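Local coordinates for protein alpha-ketoglutarate-dependent 2,4-dichlorophenoxyacetate dioxygenase (Bradyrhizobium diazoefficiens, PDB 5BKE) that probably catalyses 2-oxoglutarate-dependent oxidative degradation of aryloxyalkanoate herbicides such as 2,4-dichlorophenoxyacetate at a single metal centre, at residues Q64-R69 with T281-E286; D117-P122 with C167-M172; V134-G139 with Q273-R278. One frame throughout, in Å; residues are numbered along the deposited sequence. Where two conformers were deposited one is given.

Contact 1: Q64-R69 with T281-E286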
# COMPACT_ATOMS: atom_id res chain seq x y z
N GLN C 64 45.76 8.78 -10.35
CA GLN C 64 47.21 8.90 -10.22
C GLN C 64 47.71 7.99 -9.10
O GLN C 64 46.93 7.59 -8.24
CB GLN C 64 47.60 10.36 -9.94
CG GLN C 64 47.24 11.32 -11.07
CD GLN C 64 47.79 12.72 -10.88
OE1 GLN C 64 47.06 13.63 -10.50
NE2 GLN C 64 49.10 12.91 -11.14
N ARG C 65 49.00 7.65 -9.14
CA ARG C 65 49.67 6.92 -8.05
C ARG C 65 49.53 7.66 -6.72
O ARG C 65 49.73 8.88 -6.67
CB ARG C 65 51.18 6.80 -8.31
CG ARG C 65 51.64 5.73 -9.29
CD ARG C 65 53.13 5.92 -9.61
NE ARG C 65 53.54 5.43 -10.94
CZ ARG C 65 53.36 6.09 -12.09
NH1 ARG C 65 52.75 7.27 -12.11
NH2 ARG C 65 53.76 5.54 -13.23
N GLU C 66 49.21 6.92 -5.67
CA GLU C 66 49.37 7.43 -4.32
C GLU C 66 50.86 7.43 -3.94
O GLU C 66 51.55 6.42 -4.09
CB GLU C 66 48.57 6.61 -3.30
CG GLU C 66 48.41 7.34 -1.97
CD GLU C 66 47.65 6.55 -0.92
OE1 GLU C 66 48.15 5.51 -0.44
OE2 GLU C 66 46.54 7.01 -0.54
N ASP C 67 51.33 8.58 -3.44
CA ASP C 67 52.66 8.70 -2.85
C ASP C 67 52.81 7.78 -1.63
O ASP C 67 52.13 7.94 -0.61
CB ASP C 67 52.94 10.17 -2.49
CG ASP C 67 54.40 10.43 -2.09
OD1 ASP C 67 55.23 9.49 -2.02
OD2 ASP C 67 54.71 11.61 -1.85
N ALA C 68 53.70 6.80 -1.77
CA ALA C 68 53.95 5.75 -0.77
C ALA C 68 54.58 6.23 0.55
O ALA C 68 54.39 5.58 1.58
CB ALA C 68 54.79 4.64 -1.39
N ARG C 69 55.31 7.35 0.50
CA ARG C 69 56.02 7.90 1.67
C ARG C 69 55.13 8.14 2.90
O ARG C 69 54.04 8.71 2.77
CB ARG C 69 56.77 9.18 1.30
CG ARG C 69 58.26 8.98 1.03
CD ARG C 69 59.10 9.34 2.25
NE ARG C 69 59.19 10.80 2.43
CZ ARG C 69 59.61 11.41 3.54
NH1 ARG C 69 60.00 10.71 4.61
NH2 ARG C 69 59.64 12.74 3.58
N THR C 281 48.23 1.36 -5.92
CA THR C 281 47.32 2.25 -5.20
C THR C 281 47.06 3.54 -5.96
O THR C 281 48.00 4.24 -6.36
CB THR C 281 47.81 2.53 -3.76
OG1 THR C 281 48.28 1.32 -3.18
CG2 THR C 281 46.67 3.06 -2.91
N VAL C 282 45.78 3.84 -6.17
CA VAL C 282 45.36 5.06 -6.83
C VAL C 282 45.03 6.08 -5.75
O VAL C 282 44.20 5.80 -4.86
CB VAL C 282 44.12 4.84 -7.72
CG1 VAL C 282 43.70 6.13 -8.42
CG2 VAL C 282 44.38 3.73 -8.73
N ALA C 283 45.68 7.24 -5.82
CA ALA C 283 45.49 8.33 -4.85
C ALA C 283 44.04 8.76 -4.80
O ALA C 283 43.35 8.74 -5.81
CB ALA C 283 46.37 9.52 -5.22
N GLY C 284 43.59 9.17 -3.62
CA GLY C 284 42.28 9.83 -3.46
C GLY C 284 42.25 11.24 -4.03
O GLY C 284 43.30 11.86 -4.20
N THR C 285 41.05 11.73 -4.32
CA THR C 285 40.84 13.08 -4.89
C THR C 285 40.58 14.13 -3.81
O THR C 285 41.19 15.22 -3.82
CB THR C 285 39.66 13.11 -5.88
OG1 THR C 285 39.59 11.88 -6.62
CG2 THR C 285 39.78 14.30 -6.84
N GLU C 286 39.68 13.80 -2.89
CA GLU C 286 39.20 14.77 -1.92
C GLU C 286 39.22 14.17 -0.51
O GLU C 286 39.01 12.97 -0.36
CB GLU C 286 37.79 15.24 -2.31
CG GLU C 286 37.67 16.75 -2.46
CD GLU C 286 36.65 17.18 -3.50
OE1 GLU C 286 35.59 17.73 -3.11
OE2 GLU C 286 36.89 16.96 -4.71
O HOH W 1 43.90 9.81 -8.27
O HOH W 2 45.53 9.14 -1.26
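Glu66 holds CG anti to its backbone N (chi1 -164°), and Thr281 places CG2 likewise anti to its own N. The two side chains cross obliquely. Glu66 OE1 comes to 3.8 Å from the Thr281 methyl CG2, while Glu66 CB packs against the backbone of Ala283. The backbones hold the contact together. Ala283 N donates to Gln64 O at 2.7 Å. Glu66 N donates to Thr281 O at 3.0 Å with an almost straight N-H...O angle of 171°. Between these two bonds Arg65 and Val282 form a single beta bridge, accompanied by a CA-H...O contact of 3.3 Å from Val282 CA to Gln64 O. Val282 CG1 also lies 3.5 Å from Gln64 O. Water 1 links Gln64 N to Ala283 O, and water 2 joins Glu66 OE2 to Gly284 N. The bridge thus ties the loop after helix 52-59 to the chain leaving strand 276-281, a strand of the main sheet of this TauD-type fold. Glu66 OE1 and Thr281 OG1 find partners outside the two segments: Glu66 OE1 bonds Ser118 OG, and Thr281 OG1 bonds Asn86 and Arg279. The Glu66 carboxylate is therefore held at both oxygens, which probably stabilises its charge beside the metal-binding loop.

Contact 2: D117-P122 with C167-M172. With MN (manganese (II) ion), chain N; OGA (N-oxalylglycine), chain O.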
# COMPACT_ATOMS: atom_id res chain seq x y z
N ASP C 117 42.54 1.16 3.28
CA ASP C 117 43.94 1.52 3.01
C ASP C 117 44.14 3.03 3.08
O ASP C 117 43.29 3.81 2.58
CB ASP C 117 44.42 1.04 1.63
CG ASP C 117 44.59 -0.47 1.55
OD1 ASP C 117 44.90 -1.13 2.56
OD2 ASP C 117 44.42 -0.99 0.42
N SER C 118 45.28 3.39 3.69
CA SER C 118 45.73 4.79 3.79
C SER C 118 44.71 5.72 4.46
O SER C 118 44.66 6.92 4.17
CB SER C 118 46.14 5.32 2.42
OG SER C 118 47.32 4.68 1.96
N SER C 119 43.89 5.16 5.36
CA SER C 119 42.92 5.97 6.11
C SER C 119 43.65 6.92 7.09
O SER C 119 43.05 7.89 7.59
CB SER C 119 41.86 5.08 6.79
OG SER C 119 42.38 4.34 7.87
N PHE C 120 44.93 6.62 7.35
CA PHE C 120 45.87 7.47 8.11
C PHE C 120 46.43 8.67 7.31
O PHE C 120 47.29 9.39 7.81
CB PHE C 120 47.04 6.63 8.64
CG PHE C 120 47.74 5.83 7.58
CD1 PHE C 120 48.69 6.43 6.73
CD2 PHE C 120 47.45 4.47 7.40
CE1 PHE C 120 49.32 5.69 5.73
CE2 PHE C 120 48.09 3.72 6.40
CZ PHE C 120 49.02 4.34 5.57
N ARG C 121 45.97 8.86 6.07
CA ARG C 121 46.37 10.00 5.24
C ARG C 121 45.25 11.03 5.14
O ARG C 121 44.08 10.65 5.06
CB ARG C 121 46.74 9.56 3.82
CG ARG C 121 47.89 8.58 3.74
CD ARG C 121 48.31 8.40 2.29
NE ARG C 121 49.26 7.30 2.18
CZ ARG C 121 50.57 7.40 2.43
NH1 ARG C 121 51.11 8.55 2.83
NH2 ARG C 121 51.33 6.32 2.30
N PRO C 122 45.61 12.35 5.12
CA PRO C 122 44.57 13.39 5.02
C PRO C 122 43.68 13.23 3.78
O PRO C 122 42.47 13.50 3.85
CB PRO C 122 45.38 14.70 4.98
CG PRO C 122 46.80 14.30 4.75
CD PRO C 122 46.93 12.95 5.36
N CYS C 167 36.74 10.63 13.50
CA CYS C 167 37.76 9.71 14.04
C CYS C 167 39.18 10.19 13.76
O CYS C 167 39.44 10.82 12.74
CB CYS C 167 37.58 8.30 13.45
SG CYS C 167 35.96 7.53 13.67
N GLU C 168 40.10 9.88 14.68
CA GLU C 168 41.53 10.10 14.49
C GLU C 168 42.19 8.81 14.01
O GLU C 168 42.17 7.80 14.72
CB GLU C 168 42.18 10.61 15.78
CG GLU C 168 41.63 11.94 16.25
CD GLU C 168 42.46 12.64 17.33
OE1 GLU C 168 43.63 12.26 17.57
OE2 GLU C 168 41.91 13.60 17.93
N HIS C 169 42.76 8.85 12.81
CA HIS C 169 43.41 7.69 12.21
C HIS C 169 44.93 7.84 12.25
O HIS C 169 45.47 8.88 11.87
CB HIS C 169 43.00 7.52 10.76
CG HIS C 169 41.57 7.14 10.54
ND1 HIS C 169 41.21 5.97 9.92
CD2 HIS C 169 40.42 7.81 10.79
CE1 HIS C 169 39.89 5.92 9.81
NE2 HIS C 169 39.39 7.03 10.32
N SER C 170 45.60 6.77 12.68
CA SER C 170 47.06 6.68 12.67
C SER C 170 47.50 5.22 12.60
O SER C 170 46.89 4.35 13.23
CB SER C 170 47.63 7.31 13.94
OG SER C 170 49.03 7.12 14.02
N LEU C 171 48.59 4.98 11.86
CA LEU C 171 49.28 3.68 11.89
C LEU C 171 49.69 3.25 13.30
O LEU C 171 49.77 2.06 13.59
CB LEU C 171 50.49 3.65 10.96
CG LEU C 171 50.18 3.39 9.48
CD1 LEU C 171 51.28 3.92 8.57
CD2 LEU C 171 49.90 1.92 9.20
N MET C 172 49.91 4.23 14.19
CA MET C 172 50.23 3.96 15.59
C MET C 172 49.07 3.32 16.37
O MET C 172 49.30 2.60 17.35
CB MET C 172 50.71 5.23 16.29
CG MET C 172 51.96 5.87 15.69
SD MET C 172 52.68 7.19 16.71
CE MET C 172 51.57 8.57 16.41
MN MN N . 45.16 -3.16 2.93
C1 OGA O . 46.57 -4.59 1.03
C2 OGA O . 46.16 -5.63 1.95
C4 OGA O . 45.99 -8.05 2.36
C5 OGA O . 46.58 -9.26 1.68
O1 OGA O . 46.13 -3.44 1.22
O2 OGA O . 47.30 -4.91 0.06
O2' OGA O . 45.76 -5.29 3.06
O3 OGA O . 47.82 -9.28 1.51
N1 OGA O . 46.20 -6.88 1.51
O4 OGA O . 45.80 -10.18 1.32
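Just past the His-X-Asp metal motif, whose Asp117 ligates manganese, Ser119 and Phe120 turn to meet His169 and Leu171. Ser119 OG takes the crowded position between backbone N and carbonyl carbon (chi1 71°) and reaches the edge of the His169 imidazole, near the ring plane. OG and ND1 share a hydrogen bond of 2.9 Å that either could donate, and Ser213 OG is a further partner of the serine. His169 CB also packs close to Ser119 O, 3.2 Å away, an oxygen that accepts from Gln196. Leu171 covers one face of the Phe120 ring: the methyl CD1 stands over the middle of the ring, 3.7 Å from its centroid and 8° off the normal, a CH-pi contact, while Leu171 CG leans on the ring atom CD2 at 3.6 Å. Ser118 CA lies against the opposite face, offset toward the rim, and His215 meets the Phe120 ring edge-to-face. Residues Ser118 to Arg121 form a type I beta turn, closed by Arg121 N to Ser118 O, which presents both side chains to the end of strand 166-169 and the start of helix 171-176. Ser170 is the N-cap of that helix, its OG accepting from Met172 N at 3.0 Å and also hydrogen-bonding Phe191 O. At the other end of the loop Asp117 OD1 binds manganese at 2.1 Å. His115 and His264 complete the facial triad, N-oxalylglycine chelates the metal through O1 and O2', and Ser128 OG bonds the second carboxylate oxygen, Asp117 OD2.

Contact 3: V134-G139 with Q273-R278. With OGA (N-oxalylglycine), chain O.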
# COMPACT_ATOMS: atom_id res chain seq x y z
N VAL C 134 52.82 -15.20 -6.05
CA VAL C 134 53.03 -16.52 -5.44
C VAL C 134 51.97 -16.70 -4.34
O VAL C 134 51.90 -15.89 -3.41
CB VAL C 134 54.46 -16.72 -4.85
CG1 VAL C 134 54.62 -18.11 -4.24
CG2 VAL C 134 55.54 -16.49 -5.91
N VAL C 135 51.15 -17.75 -4.47
CA VAL C 135 50.05 -18.01 -3.54
C VAL C 135 50.54 -18.86 -2.39
O VAL C 135 51.12 -19.92 -2.60
CB VAL C 135 48.83 -18.69 -4.25
CG1 VAL C 135 47.79 -19.20 -3.24
CG2 VAL C 135 48.18 -17.74 -5.24
N ASN C 136 50.32 -18.37 -1.17
CA ASN C 136 50.54 -19.15 0.03
C ASN C 136 49.35 -20.13 0.18
O ASN C 136 48.21 -19.69 0.33
CB ASN C 136 50.65 -18.22 1.24
CG ASN C 136 51.09 -18.93 2.51
OD1 ASN C 136 50.62 -20.03 2.83
ND2 ASN C 136 51.97 -18.29 3.27
N PRO C 137 49.63 -21.46 0.14
CA PRO C 137 48.54 -22.44 0.21
C PRO C 137 48.00 -22.75 1.62
O PRO C 137 47.03 -23.49 1.74
CB PRO C 137 49.18 -23.69 -0.41
CG PRO C 137 50.61 -23.59 -0.03
CD PRO C 137 50.94 -22.11 -0.02
N THR C 138 48.62 -22.18 2.66
CA THR C 138 48.18 -22.41 4.04
C THR C 138 47.63 -21.12 4.63
O THR C 138 48.33 -20.41 5.38
CB THR C 138 49.31 -23.00 4.94
OG1 THR C 138 49.92 -24.11 4.28
CG2 THR C 138 48.76 -23.47 6.30
N GLY C 139 46.37 -20.83 4.29
CA GLY C 139 45.66 -19.65 4.80
C GLY C 139 45.82 -18.40 3.95
O GLY C 139 46.06 -18.49 2.73
N GLN C 273 56.19 -20.05 4.56
CA GLN C 273 55.99 -20.21 3.10
C GLN C 273 55.84 -18.88 2.35
O GLN C 273 55.23 -17.95 2.88
CB GLN C 273 54.81 -21.12 2.83
CG GLN C 273 55.18 -22.59 2.93
CD GLN C 273 54.00 -23.49 2.69
OE1 GLN C 273 53.63 -23.76 1.55
NE2 GLN C 273 53.39 -23.96 3.77
N PRO C 274 56.39 -18.78 1.11
CA PRO C 274 56.36 -17.50 0.40
C PRO C 274 54.92 -17.05 0.08
O PRO C 274 54.06 -17.88 -0.21
CB PRO C 274 57.15 -17.77 -0.88
CG PRO C 274 57.06 -19.24 -1.08
CD PRO C 274 57.04 -19.83 0.30
N ARG C 275 54.69 -15.74 0.18
CA ARG C 275 53.42 -15.14 -0.20
C ARG C 275 53.75 -13.85 -0.91
O ARG C 275 54.01 -12.85 -0.26
CB ARG C 275 52.56 -14.88 1.05
CG ARG C 275 51.14 -14.44 0.71
CD ARG C 275 50.26 -14.38 1.94
NE ARG C 275 48.85 -14.18 1.57
CZ ARG C 275 48.23 -13.00 1.52
NH1 ARG C 275 48.88 -11.87 1.83
NH2 ARG C 275 46.95 -12.95 1.17
N ASP C 276 53.79 -13.89 -2.24
CA ASP C 276 54.16 -12.73 -3.04
C ASP C 276 52.90 -12.03 -3.58
O ASP C 276 52.33 -12.43 -4.61
CB ASP C 276 55.14 -13.12 -4.16
CG ASP C 276 55.78 -11.91 -4.84
OD1 ASP C 276 55.37 -10.75 -4.57
OD2 ASP C 276 56.69 -12.11 -5.66
N MET C 277 52.50 -10.99 -2.85
CA MET C 277 51.32 -10.19 -3.16
C MET C 277 51.77 -8.74 -3.36
O MET C 277 52.49 -8.18 -2.52
CB MET C 277 50.28 -10.28 -2.02
CG MET C 277 49.90 -11.68 -1.57
SD MET C 277 49.08 -12.69 -2.83
CE MET C 277 47.46 -11.92 -2.87
N ARG C 278 51.34 -8.15 -4.48
CA ARG C 278 51.79 -6.82 -4.90
C ARG C 278 50.59 -5.92 -5.22
O ARG C 278 49.66 -6.34 -5.92
CB ARG C 278 52.72 -6.93 -6.11
CG ARG C 278 53.82 -7.96 -5.95
CD ARG C 278 54.79 -7.95 -7.11
NE ARG C 278 55.77 -9.02 -6.97
CZ ARG C 278 56.73 -9.31 -7.84
NH1 ARG C 278 56.89 -8.61 -8.97
NH2 ARG C 278 57.55 -10.32 -7.59
C1 OGA O . 46.57 -4.59 1.03
C2 OGA O . 46.16 -5.63 1.95
C4 OGA O . 45.99 -8.05 2.36
C5 OGA O . 46.58 -9.26 1.68
O1 OGA O . 46.13 -3.44 1.22
O2 OGA O . 47.30 -4.91 0.06
O2' OGA O . 45.76 -5.29 3.06
O3 OGA O . 47.82 -9.28 1.51
N1 OGA O . 46.20 -6.88 1.51
O4 OGA O . 45.80 -10.18 1.32
O HOH W 3 53.65 -20.26 -1.19
O HOH W 4 47.60 -16.53 0.83
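Arg275 packs its aliphatic CB, CG and CD against Asn136 CB and ends on the carboxylate of N-oxalylglycine remote from the metal. NH1 donates to OGA O3 at 2.8 Å and NH2 to OGA O4 at 3.0 Å, both nearly straight, and the ligand carbon C5 lies in the guanidinium plane: a two-pronged, edge-on grip. CG is anti to the backbone N (chi1 -172°) and the chain stays extended as far as NE, which gives the group its reach. One face of the guanidinium carries Met277 CG, 3.5 Å above the plane and offset toward the rim, and Tyr269 adds a cation-pi contact. Two more N-H groups have partners: NE donates to water 4, which lies within hydrogen-bonding reach of Gly139 O, and NH2 also bonds Gly140 O. Next outward, Asn136 CB packs 3.8 Å from Arg275 CG. Asn136 is fixed by an Asx turn, its OD1 accepting from Thr138 N at 2.9 Å, while its ND2 bonds Asp270 O. Val134 and Asp276 make an antiparallel hydrogen-bonded pair, each N donating to the other's O. Their CB atoms lie 3.7 Å apart on one face of the sheet. This pair carries the pairing of strands 127-132 and 276-281 in the main sheet of the cupin-type fold out past the end of strand 127-132. Beyond it, water 3 donates to both Val135 O and Pro274 O, and Gln273 OE1 sits 3.4 Å from Pro137 CG, the two side chains crossing at about a right angle. On the strand side, Arg278 takes the Asp276 carboxylate side-on with NE and NH2, one nitrogen to each oxygen, and Arg80 forms a second salt bridge to Asp276 OD1.

How the contacts relate
Contacts 1 and 2 touch directly, their centres 14 Å apart: Glu66 OE1 lies 2.7 Å from Ser118 OG and Arg69 O 2.9 Å from Arg121 NH1, both probable hydrogen bonds, so the loop at 64-69 backs the turn that follows the metal ligand Asp117. Contact 3 is about 26 Å from contact 1 and 27 Å from contact 2, centre to centre. It is nevertheless joined to contact 1 through strand 276-281, which starts in contact 3 and ends in contact 1. N-oxalylglycine spans the gap between contacts 2 and 3: Asp117 stands at its metal-chelating end and Arg275 at its other carboxylate. The Thr281 side chain of contact 1 lies about 7 Å from the ligand.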